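Local atomic coordinates of uncharacterized protein (PDB entry 3BE3), a protein that is of unknown function but belongs to the DUF1653 family of the SH3 clan and forms a small antiparallel beta-sheet domain that assembles as a dimer. Residues Q6-G11 with Y21-L26; P10-H15 with A73-V78; V37-L42 with S51-R56. All coordinates share one frame; numbering follows the deposited sequence.

Contact 1 (Q6-G11 with Y21-L26)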
loop_
_atom_site.group_PDB
_atom_site.type_symbol
_atom_site.label_atom_id
_atom_site.label_comp_id
_atom_site.label_asym_id
_atom_site.label_seq_id
_atom_site.Cartn_x
_atom_site.Cartn_y
_atom_site.Cartn_z
ATOM N N GLN B 6 -13.897 2.487 9.418
ATOM C CA GLN B 6 -15.206 2.775 8.854
ATOM C C GLN B 6 -15.386 4.231 8.428
ATOM O O GLN B 6 -16.126 4.510 7.484
ATOM C CB GLN B 6 -16.304 2.384 9.849
ATOM C CG GLN B 6 -17.705 2.485 9.264
ATOM C CD GLN B 6 -18.775 1.819 10.116
ATOM O OE1 GLN B 6 -19.955 1.818 9.756
ATOM N NE2 GLN B 6 -18.369 1.244 11.245
ATOM N N ASP B 7 -14.722 5.159 9.114
ATOM C CA ASP B 7 -14.854 6.572 8.771
ATOM C C ASP B 7 -13.820 7.050 7.754
ATOM O O ASP B 7 -13.899 8.173 7.263
ATOM C CB ASP B 7 -14.777 7.445 10.032
ATOM C CG ASP B 7 -15.943 7.200 10.988
ATOM O OD1 ASP B 7 -17.105 7.151 10.520
ATOM O OD2 ASP B 7 -15.700 7.065 12.207
ATOM N N PHE B 8 -12.852 6.206 7.425
ATOM C CA PHE B 8 -11.844 6.618 6.454
ATOM C C PHE B 8 -12.445 6.749 5.063
ATOM O O PHE B 8 -13.220 5.900 4.620
ATOM C CB PHE B 8 -10.687 5.617 6.374
ATOM C CG PHE B 8 -9.593 6.034 5.410
ATOM C CD1 PHE B 8 -8.716 7.062 5.740
ATOM C CD2 PHE B 8 -9.475 5.440 4.153
ATOM C CE1 PHE B 8 -7.747 7.508 4.839
ATOM C CE2 PHE B 8 -8.506 5.881 3.241
ATOM C CZ PHE B 8 -7.640 6.916 3.585
ATOM N N ARG B 9 -12.086 7.825 4.375
ATOM C CA ARG B 9 -12.565 8.042 3.019
ATOM C C ARG B 9 -11.375 8.176 2.081
ATOM O O ARG B 9 -10.598 9.121 2.190
ATOM C CB ARG B 9 -13.419 9.310 2.931
ATOM C CG ARG B 9 -14.813 9.175 3.513
ATOM C CD ARG B 9 -15.738 10.308 3.058
ATOM N NE ARG B 9 -15.934 10.325 1.610
ATOM C CZ ARG B 9 -16.751 11.163 0.971
ATOM N NH1 ARG B 9 -17.455 12.061 1.646
ATOM N NH2 ARG B 9 -16.864 11.106 -0.348
ATOM N N PRO B 10 -11.205 7.219 1.154
ATOM C CA PRO B 10 -10.072 7.326 0.230
ATOM C C PRO B 10 -10.338 8.500 -0.700
ATOM O O PRO B 10 -11.493 8.856 -0.940
ATOM C CB PRO B 10 -10.089 5.996 -0.518
ATOM C CG PRO B 10 -10.731 5.060 0.446
ATOM C CD PRO B 10 -11.869 5.915 1.012
ATOM N N GLY B 11 -9.271 9.096 -1.214
ATOM C CA GLY B 11 -9.418 10.240 -2.098
ATOM C C GLY B 11 -8.230 11.167 -1.964
ATOM O O GLY B 11 -7.175 10.761 -1.488
ATOM N N TYR B 21 -1.953 14.468 -1.817
ATOM C CA TYR B 21 -1.721 13.043 -2.025
ATOM C C TYR B 21 -3.029 12.339 -2.378
ATOM O O TYR B 21 -4.117 12.823 -2.043
ATOM C CB TYR B 21 -1.141 12.399 -0.749
ATOM C CG TYR B 21 0.205 12.935 -0.305
ATOM C CD1 TYR B 21 0.309 14.084 0.473
ATOM C CD2 TYR B 21 1.386 12.291 -0.660
ATOM C CE1 TYR B 21 1.559 14.577 0.883
ATOM C CE2 TYR B 21 2.638 12.778 -0.255
ATOM C CZ TYR B 21 2.719 13.916 0.515
ATOM O OH TYR B 21 3.954 14.375 0.925
ATOM N N LEU B 22 -2.917 11.203 -3.062
ATOM C CA LEU B 22 -4.086 10.413 -3.434
ATOM C C LEU B 22 -4.089 9.140 -2.606
ATOM O O LEU B 22 -3.245 8.267 -2.810
ATOM C CB LEU B 22 -4.057 10.041 -4.924
ATOM C CG LEU B 22 -5.125 9.031 -5.402
ATOM C CD1 LEU B 22 -6.522 9.582 -5.209
ATOM C CD2 LEU B 22 -4.879 8.686 -6.872
ATOM N N ALA B 23 -5.025 9.038 -1.666
ATOM C CA ALA B 23 -5.136 7.839 -0.850
ATOM C C ALA B 23 -5.998 6.873 -1.660
ATOM O O ALA B 23 -7.147 7.180 -1.982
ATOM C CB ALA B 23 -5.801 8.163 0.501
ATOM N N LEU B 24 -5.430 5.718 -2.003
ATOM C CA LEU B 24 -6.129 4.707 -2.795
ATOM C C LEU B 24 -7.036 3.814 -1.956
ATOM O O LEU B 24 -8.005 3.244 -2.460
ATOM C CB LEU B 24 -5.112 3.832 -3.537
ATOM C CG LEU B 24 -4.299 4.488 -4.659
ATOM C CD1 LEU B 24 -3.227 3.517 -5.130
ATOM C CD2 LEU B 24 -5.222 4.905 -5.802
ATOM N N GLY B 25 -6.708 3.676 -0.678
ATOM C CA GLY B 25 -7.520 2.854 0.203
ATOM C C GLY B 25 -6.739 2.347 1.400
ATOM O O GLY B 25 -5.576 2.711 1.600
ATOM N N LEU B 26 -7.378 1.509 2.210
ATOM C CA LEU B 26 -6.738 0.940 3.388
ATOM C C LEU B 26 -6.131 -0.410 3.015
ATOM O O LEU B 26 -6.596 -1.084 2.094
ATOM C CB LEU B 26 -7.756 0.734 4.514
ATOM C CG LEU B 26 -8.423 1.970 5.116
ATOM C CD1 LEU B 26 -9.444 1.535 6.155
ATOM C CD2 LEU B 26 -7.351 2.871 5.748
#

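Contact 2 (P10-H15 with A73-V78). With SO4 (sulfate ion), chain D.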
loop_
_atom_site.group_PDB
_atom_site.type_symbol
_atom_site.label_atom_id
_atom_site.label_comp_id
_atom_site.label_asym_id
_atom_site.label_seq_id
_atom_site.Cartn_x
_atom_site.Cartn_y
_atom_site.Cartn_z
ATOM N N PRO B 10 -11.205 7.219 1.154
ATOM C CA PRO B 10 -10.072 7.326 0.230
ATOM C C PRO B 10 -10.338 8.500 -0.700
ATOM O O PRO B 10 -11.493 8.856 -0.940
ATOM C CB PRO B 10 -10.089 5.996 -0.518
ATOM C CG PRO B 10 -10.731 5.060 0.446
ATOM C CD PRO B 10 -11.869 5.915 1.012
ATOM N N GLY B 11 -9.271 9.096 -1.214
ATOM C CA GLY B 11 -9.418 10.240 -2.098
ATOM C C GLY B 11 -8.230 11.167 -1.964
ATOM O O GLY B 11 -7.175 10.761 -1.488
ATOM N N VAL B 12 -8.402 12.421 -2.363
ATOM C CA VAL B 12 -7.322 13.394 -2.293
ATOM C C VAL B 12 -7.247 14.080 -0.936
ATOM O O VAL B 12 -8.256 14.532 -0.390
ATOM C CB VAL B 12 -7.468 14.450 -3.422
ATOM C CG1 VAL B 12 -6.344 15.491 -3.339
ATOM C CG2 VAL B 12 -7.417 13.741 -4.784
ATOM N N TYR B 13 -6.038 14.119 -0.389
ATOM C CA TYR B 13 -5.785 14.733 0.905
ATOM C C TYR B 13 -4.693 15.784 0.814
ATOM O O TYR B 13 -3.739 15.638 0.046
ATOM C CB TYR B 13 -5.342 13.680 1.927
ATOM C CG TYR B 13 -6.453 12.829 2.497
ATOM C CD1 TYR B 13 -7.008 11.789 1.773
ATOM C CD2 TYR B 13 -6.947 13.070 3.772
ATOM C CE1 TYR B 13 -8.035 11.002 2.302
ATOM C CE2 TYR B 13 -7.963 12.292 4.309
ATOM C CZ TYR B 13 -8.505 11.261 3.579
ATOM O OH TYR B 13 -9.503 10.498 4.127
ATOM N N ARG B 14 -4.831 16.840 1.607
ATOM C CA ARG B 14 -3.811 17.878 1.654
ATOM C C ARG B 14 -3.084 17.674 2.982
ATOM O O ARG B 14 -3.696 17.767 4.047
ATOM C CB ARG B 14 -4.436 19.276 1.620
ATOM C CG ARG B 14 -3.397 20.410 1.639
ATOM C CD ARG B 14 -4.064 21.771 1.784
ATOM N NE ARG B 14 -4.815 21.887 3.031
ATOM C CZ ARG B 14 -6.107 22.197 3.106
ATOM N NH1 ARG B 14 -6.811 22.427 2.007
ATOM N NH2 ARG B 14 -6.699 22.275 4.285
ATOM N N HIS B 15 -1.792 17.353 2.904
ATOM C CA HIS B 15 -0.951 17.146 4.084
ATOM C C HIS B 15 -0.798 18.535 4.715
ATOM O O HIS B 15 -0.826 19.543 4.005
ATOM C CB HIS B 15 0.405 16.563 3.644
ATOM C CG HIS B 15 1.377 16.348 4.765
ATOM N ND1 HIS B 15 2.428 17.204 5.009
ATOM C CD2 HIS B 15 1.461 15.371 5.702
ATOM C CE1 HIS B 15 3.121 16.764 6.044
ATOM N NE2 HIS B 15 2.553 15.654 6.484
ATOM N N ALA B 73 -5.725 16.372 5.527
ATOM C CA ALA B 73 -7.103 16.865 5.379
ATOM C C ALA B 73 -7.757 16.447 4.064
ATOM O O ALA B 73 -7.274 16.789 2.985
ATOM C CB ALA B 73 -7.135 18.385 5.494
ATOM N N TYR B 74 -8.867 15.718 4.160
ATOM C CA TYR B 74 -9.600 15.246 2.980
ATOM C C TYR B 74 -10.215 16.422 2.222
ATOM O O TYR B 74 -10.870 17.273 2.822
ATOM C CB TYR B 74 -10.717 14.278 3.416
ATOM C CG TYR B 74 -11.575 13.705 2.294
ATOM C CD1 TYR B 74 -11.066 12.774 1.401
ATOM C CD2 TYR B 74 -12.900 14.096 2.138
ATOM C CE1 TYR B 74 -11.859 12.239 0.377
ATOM C CE2 TYR B 74 -13.698 13.572 1.113
ATOM C CZ TYR B 74 -13.175 12.643 0.231
ATOM O OH TYR B 74 -13.965 12.131 -0.787
ATOM N N VAL B 75 -10.009 16.477 0.906
ATOM C CA VAL B 75 -10.593 17.563 0.118
ATOM C C VAL B 75 -11.376 17.081 -1.102
ATOM O O VAL B 75 -11.662 17.856 -2.012
ATOM C CB VAL B 75 -9.533 18.572 -0.365
ATOM C CG1 VAL B 75 -8.702 19.069 0.813
ATOM C CG2 VAL B 75 -8.654 17.936 -1.436
ATOM N N GLY B 76 -11.730 15.804 -1.120
ATOM C CA GLY B 76 -12.496 15.291 -2.238
ATOM C C GLY B 76 -11.709 14.399 -3.175
ATOM O O GLY B 76 -10.827 13.653 -2.745
ATOM N N HIS B 77 -12.021 14.483 -4.462
ATOM C CA HIS B 77 -11.365 13.652 -5.463
ATOM C C HIS B 77 -10.507 14.400 -6.471
ATOM O O HIS B 77 -9.928 13.790 -7.371
ATOM C CB HIS B 77 -12.422 12.816 -6.187
ATOM C CG HIS B 77 -13.099 11.823 -5.296
ATOM N ND1 HIS B 77 -12.441 10.735 -4.768
ATOM C CD2 HIS B 77 -14.349 11.800 -4.766
ATOM C CE1 HIS B 77 -13.249 10.086 -3.949
ATOM N NE2 HIS B 77 -14.413 10.713 -3.929
ATOM N N VAL B 78 -10.402 15.712 -6.310
ATOM C CA VAL B 78 -9.592 16.510 -7.218
ATOM C C VAL B 78 -8.593 17.360 -6.449
ATOM O O VAL B 78 -8.765 17.608 -5.259
ATOM C CB VAL B 78 -10.479 17.437 -8.084
ATOM C CG1 VAL B 78 -11.462 16.607 -8.880
ATOM C CG2 VAL B 78 -11.228 18.439 -7.208
HETATM S S SO4 D . 4.889 14.373 8.944
HETATM O O1 SO4 D . 3.491 14.022 8.618
HETATM O O2 SO4 D . 4.914 15.070 10.244
HETATM O O3 SO4 D . 5.697 13.149 9.034
HETATM O O4 SO4 D . 5.434 15.252 7.898
HETATM O O HOH W 1 -14.228 9.445 -0.408
#

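Contact 3 (V37-L42 with S51-R56). With SO4 (sulfate ion), chain D.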
loop_
_atom_site.group_PDB
_atom_site.type_symbol
_atom_site.label_atom_id
_atom_site.label_comp_id
_atom_site.label_asym_id
_atom_site.label_seq_id
_atom_site.Cartn_x
_atom_site.Cartn_y
_atom_site.Cartn_z
ATOM N N VAL B 37 -2.498 3.243 5.349
ATOM C CA VAL B 37 -3.089 3.987 4.236
ATOM C C VAL B 37 -2.103 3.880 3.071
ATOM O O VAL B 37 -0.897 4.065 3.251
ATOM C CB VAL B 37 -3.289 5.503 4.573
ATOM C CG1 VAL B 37 -3.782 6.272 3.335
ATOM C CG2 VAL B 37 -4.272 5.660 5.728
ATOM N N VAL B 38 -2.621 3.552 1.889
ATOM C CA VAL B 38 -1.817 3.443 0.672
ATOM C C VAL B 38 -2.091 4.737 -0.086
ATOM O O VAL B 38 -3.243 5.031 -0.405
ATOM C CB VAL B 38 -2.263 2.239 -0.198
ATOM C CG1 VAL B 38 -1.464 2.203 -1.500
ATOM C CG2 VAL B 38 -2.059 0.948 0.580
ATOM N N TYR B 39 -1.046 5.514 -0.361
ATOM C CA TYR B 39 -1.227 6.791 -1.049
ATOM C C TYR B 39 -0.096 7.166 -2.013
ATOM O O TYR B 39 1.036 6.699 -1.879
ATOM C CB TYR B 39 -1.417 7.901 -0.005
ATOM C CG TYR B 39 -0.245 8.140 0.941
ATOM C CD1 TYR B 39 0.557 9.274 0.821
ATOM C CD2 TYR B 39 0.036 7.261 1.982
ATOM C CE1 TYR B 39 1.608 9.526 1.716
ATOM C CE2 TYR B 39 1.085 7.508 2.880
ATOM C CZ TYR B 39 1.865 8.640 2.746
ATOM O OH TYR B 39 2.873 8.891 3.658
ATOM N N THR B 40 -0.410 8.028 -2.976
ATOM C CA THR B 40 0.564 8.460 -3.970
ATOM C C THR B 40 0.720 9.966 -3.866
ATOM O O THR B 40 -0.249 10.669 -3.594
ATOM C CB THR B 40 0.068 8.123 -5.393
ATOM O OG1 THR B 40 -0.323 6.747 -5.449
ATOM C CG2 THR B 40 1.166 8.387 -6.427
ATOM N N ARG B 41 1.930 10.472 -4.076
ATOM C CA ARG B 41 2.112 11.918 -4.017
ATOM C C ARG B 41 1.666 12.523 -5.337
ATOM O O ARG B 41 1.812 11.910 -6.402
ATOM C CB ARG B 41 3.569 12.292 -3.720
ATOM C CG ARG B 41 4.587 11.676 -4.635
ATOM C CD ARG B 41 6.004 12.079 -4.230
ATOM N NE ARG B 41 6.976 11.180 -4.840
ATOM C CZ ARG B 41 7.259 11.147 -6.135
ATOM N NH1 ARG B 41 6.660 11.980 -6.978
ATOM N NH2 ARG B 41 8.103 10.238 -6.597
ATOM N N LEU B 42 1.117 13.730 -5.257
ATOM C CA LEU B 42 0.630 14.424 -6.435
ATOM C C LEU B 42 1.436 15.697 -6.685
ATOM O O LEU B 42 0.882 16.785 -6.860
ATOM C CB LEU B 42 -0.861 14.735 -6.263
ATOM C CG LEU B 42 -1.711 13.495 -5.930
ATOM C CD1 LEU B 42 -3.147 13.915 -5.647
ATOM C CD2 LEU B 42 -1.654 12.481 -7.079
ATOM N N SER B 51 3.440 5.443 -1.181
ATOM C CA SER B 51 3.886 5.304 0.198
ATOM C C SER B 51 2.794 4.642 1.021
ATOM O O SER B 51 1.650 4.556 0.580
ATOM C CB SER B 51 4.179 6.688 0.796
ATOM O OG SER B 51 5.149 7.395 0.045
ATOM N N THR B 52 3.146 4.161 2.213
ATOM C CA THR B 52 2.157 3.565 3.106
ATOM C C THR B 52 2.418 4.157 4.487
ATOM O O THR B 52 3.567 4.414 4.862
ATOM C CB THR B 52 2.261 2.020 3.201
ATOM O OG1 THR B 52 3.435 1.661 3.942
ATOM C CG2 THR B 52 2.308 1.394 1.815
ATOM N N ARG B 53 1.351 4.394 5.241
ATOM C CA ARG B 53 1.487 4.968 6.576
ATOM C C ARG B 53 0.363 4.469 7.469
ATOM O O ARG B 53 -0.785 4.382 7.034
ATOM C CB ARG B 53 1.450 6.493 6.499
ATOM C CG ARG B 53 1.874 7.177 7.782
ATOM C CD ARG B 53 2.204 8.642 7.539
ATOM N NE ARG B 53 2.871 9.244 8.689
ATOM C CZ ARG B 53 3.381 10.471 8.696
ATOM N NH1 ARG B 53 3.297 11.229 7.611
ATOM N NH2 ARG B 53 3.971 10.931 9.788
ATOM N N LEU B 54 0.697 4.149 8.717
ATOM C CA LEU B 54 -0.296 3.662 9.666
ATOM C C LEU B 54 -1.509 4.587 9.688
ATOM O O LEU B 54 -1.379 5.810 9.710
ATOM C CB LEU B 54 0.316 3.567 11.074
ATOM C CG LEU B 54 1.451 2.552 11.251
ATOM C CD1 LEU B 54 2.129 2.754 12.596
ATOM C CD2 LEU B 54 0.892 1.135 11.127
ATOM N N LEU B 55 -2.695 3.993 9.676
ATOM C CA LEU B 55 -3.926 4.767 9.697
ATOM C C LEU B 55 -4.013 5.661 10.936
ATOM O O LEU B 55 -4.412 6.825 10.854
ATOM C CB LEU B 55 -5.127 3.817 9.654
ATOM C CG LEU B 55 -6.525 4.435 9.732
ATOM C CD1 LEU B 55 -6.775 5.292 8.514
ATOM C CD2 LEU B 55 -7.554 3.349 9.798
ATOM N N ARG B 56 -3.636 5.116 12.088
ATOM C CA ARG B 56 -3.709 5.884 13.323
ATOM C C ARG B 56 -2.752 7.077 13.352
ATOM O O ARG B 56 -3.017 8.060 14.037
ATOM C CB ARG B 56 -3.485 4.972 14.537
ATOM C CG ARG B 56 -2.146 4.278 14.597
ATOM C CD ARG B 56 -2.070 3.442 15.873
ATOM N NE ARG B 56 -0.718 2.955 16.136
ATOM C CZ ARG B 56 -0.226 1.800 15.692
ATOM N NH1 ARG B 56 -0.981 0.988 14.952
ATOM N NH2 ARG B 56 1.025 1.464 15.985
HETATM S S SO4 D . 4.889 14.373 8.944
HETATM O O1 SO4 D . 3.491 14.022 8.618
HETATM O O2 SO4 D . 4.914 15.070 10.244
HETATM O O3 SO4 D . 5.697 13.149 9.034
HETATM O O4 SO4 D . 5.434 15.252 7.898
HETATM O O HOH W 2 3.507 11.324 4.601
#

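Contact 1 (Q6-G11 with Y21-L26)
The loop that leads into strand 11-15 meets the neighbouring strand 20-29 here, with Gly11 facing Ala23 as an antiparallel hydrogen-bonded pair and Phe8 and Pro10 packing along the same strand. Two backbone bonds define the pairing, and they are unequal. Ala23 N donates to Gly11 O over 2.8 Å with an N-H...O angle of 161°, whereas the return bond from Gly11 N to Ala23 O spans 3.0 Å and, at 130°, is bent and weak. Gly11 is the first residue of strand 11-15, so this is the pair with which the chain enters the sheet. The backbone angles of Gly11 would bring any CB up against the carbonyl oxygen of Pro10.

Phe8 makes the apolar side-chain contacts with Ala23 and Leu26. With CG anti to the backbone N (chi1 -178°), its ring lies where Leu26 CD2 can cover one face, displaced toward the rim and 4.0 Å from the ring centroid, close enough for a CH-pi contact. The two side chains slide past each other in opposite directions. Around the perimeter, Ala23 CB lies near the ring plane, 3.8 Å from Phe8 CZ. The ring is therefore touched by two residues of one strand, on its face and at its edge. Pro10 covers the backbone between them: its CB is 3.5 Å from Ala23 O, and its CG approaches Gly25 CA at 3.9 Å.

Val37 of strand 35-41 and Leu55 of helix 55-58 also touch Phe8, while Leu26 packs on Leu48 of the second subunit. A loop aromatic set against small and branched apolar side chains of an adjacent strand is consistent with the margin of the hydrophobic core in a small antiparallel beta domain of the SH3 clan.

Contact 2 (P10-H15 with A73-V78)
The rings of Tyr13 and Tyr74 meet edge-to-face, with Tyr74 CB and CA lying over one face of Tyr13 and the edge of Tyr74 turned toward that ring; Ala73 N lies in plane at the Tyr13 edge. The centroids are 5.3 Å apart and the planes stand at 60°; Tyr74 CB, 3.5 Å from Tyr13 CE2, makes a CH-pi contact as well. Gly76 N lies over the centre of one face of the Tyr74 ring, and Gly11 CA sits at its edge. A water bridges Pro10 O and Tyr74 OH, while Tyr13 OH is hydrogen-bonded to Arg9 O.

These tyrosines form a non-hydrogen-bonded antiparallel pair. Toward the C-terminal end of strand 11-15, Arg14 and Ala73 exchange two bonds, Arg14 N to Ala73 O at 2.8 Å and Ala73 N to Arg14 O at 2.9 Å. Val75 N to Val12 O is almost straight, at 175°. On the sheet face carrying Arg14 and Ala73, Val12 places CG1 anti to its backbone N (chi1 179°), 3.9 Å from Val75 CG2.

At the His15 ring edge, NE2 donates over 2.8 Å to O1 of a sulfate, probably from the crystallisation liquor; Tyr16, Arg53 and Arg71 also bind this ion. Strand 11-15 lies between 67-76 and 20-29, with Trp58 of helix 55-58 meeting Tyr13 edge-to-face and Ala23 of strand 20-29 touching it too.

Contact 3 (V37-L42 with S51-R56)
Tyr39 packs its ring against Ser51, whose CB stands over one face, offset toward the rim and 3.9 Å from the centroid, as a CH-pi contact. Tyr39 CG sits between the backbone N and the carbonyl carbon (chi1 62°), a position from which the ring reaches across to strand 50-54. Its CE2 lies 3.8 Å from Arg53 CB, and the hydroxyl OH comes within 3.9 Å of Arg53 CD. A water accepts a weak bond from Arg53 NH1 and also joins Tyr39 OH.

Four backbone bonds set the register that brings these side chains together. Tyr39 N to Ser51 O (3.0 Å) and Val37 N to Arg53 O (2.7 Å) are nearly straight, at 175° and 172°; Ser51 N to Tyr39 O and Arg53 N to Val37 O complete the two hydrogen-bonded pairs. Beyond them, Arg53 reaches the sulfate through an extended chain, NH2 giving O3 a bond of 2.9 Å and NH1 giving O1 one of 3.0 Å, with two weaker crossed bonds beside them. At the start of helix 55-58, Val37 CG2 meets Leu55 CD1.

The two strands form a beta hairpin. Trp58 and Tyr21 of strand 20-29 pack on Tyr39, and Ser51 and Thr52 continue the sheet through a parallel ladder with the second subunit.

All three contacts belong to one antiparallel sheet. Contact 3 is the buried one, with six of its seven touching residues enclosed and its centre about 5 Å from that of the chain; contacts 1 and 2 are partly buried, each about 8 Å from it. Contacts 1 and 2 share Pro10 and Gly11, so strand 11-15 is gripped from both neighbours. Contact 1 is mainly apolar with a single bridge, contact 2 joins aromatic packing to a fuller ladder, and contact 3 combines a regular hairpin ladder with a charged end. Contacts 2 and 3 meet at the sulfate, whereas contacts 1 and 3 reach the second subunit.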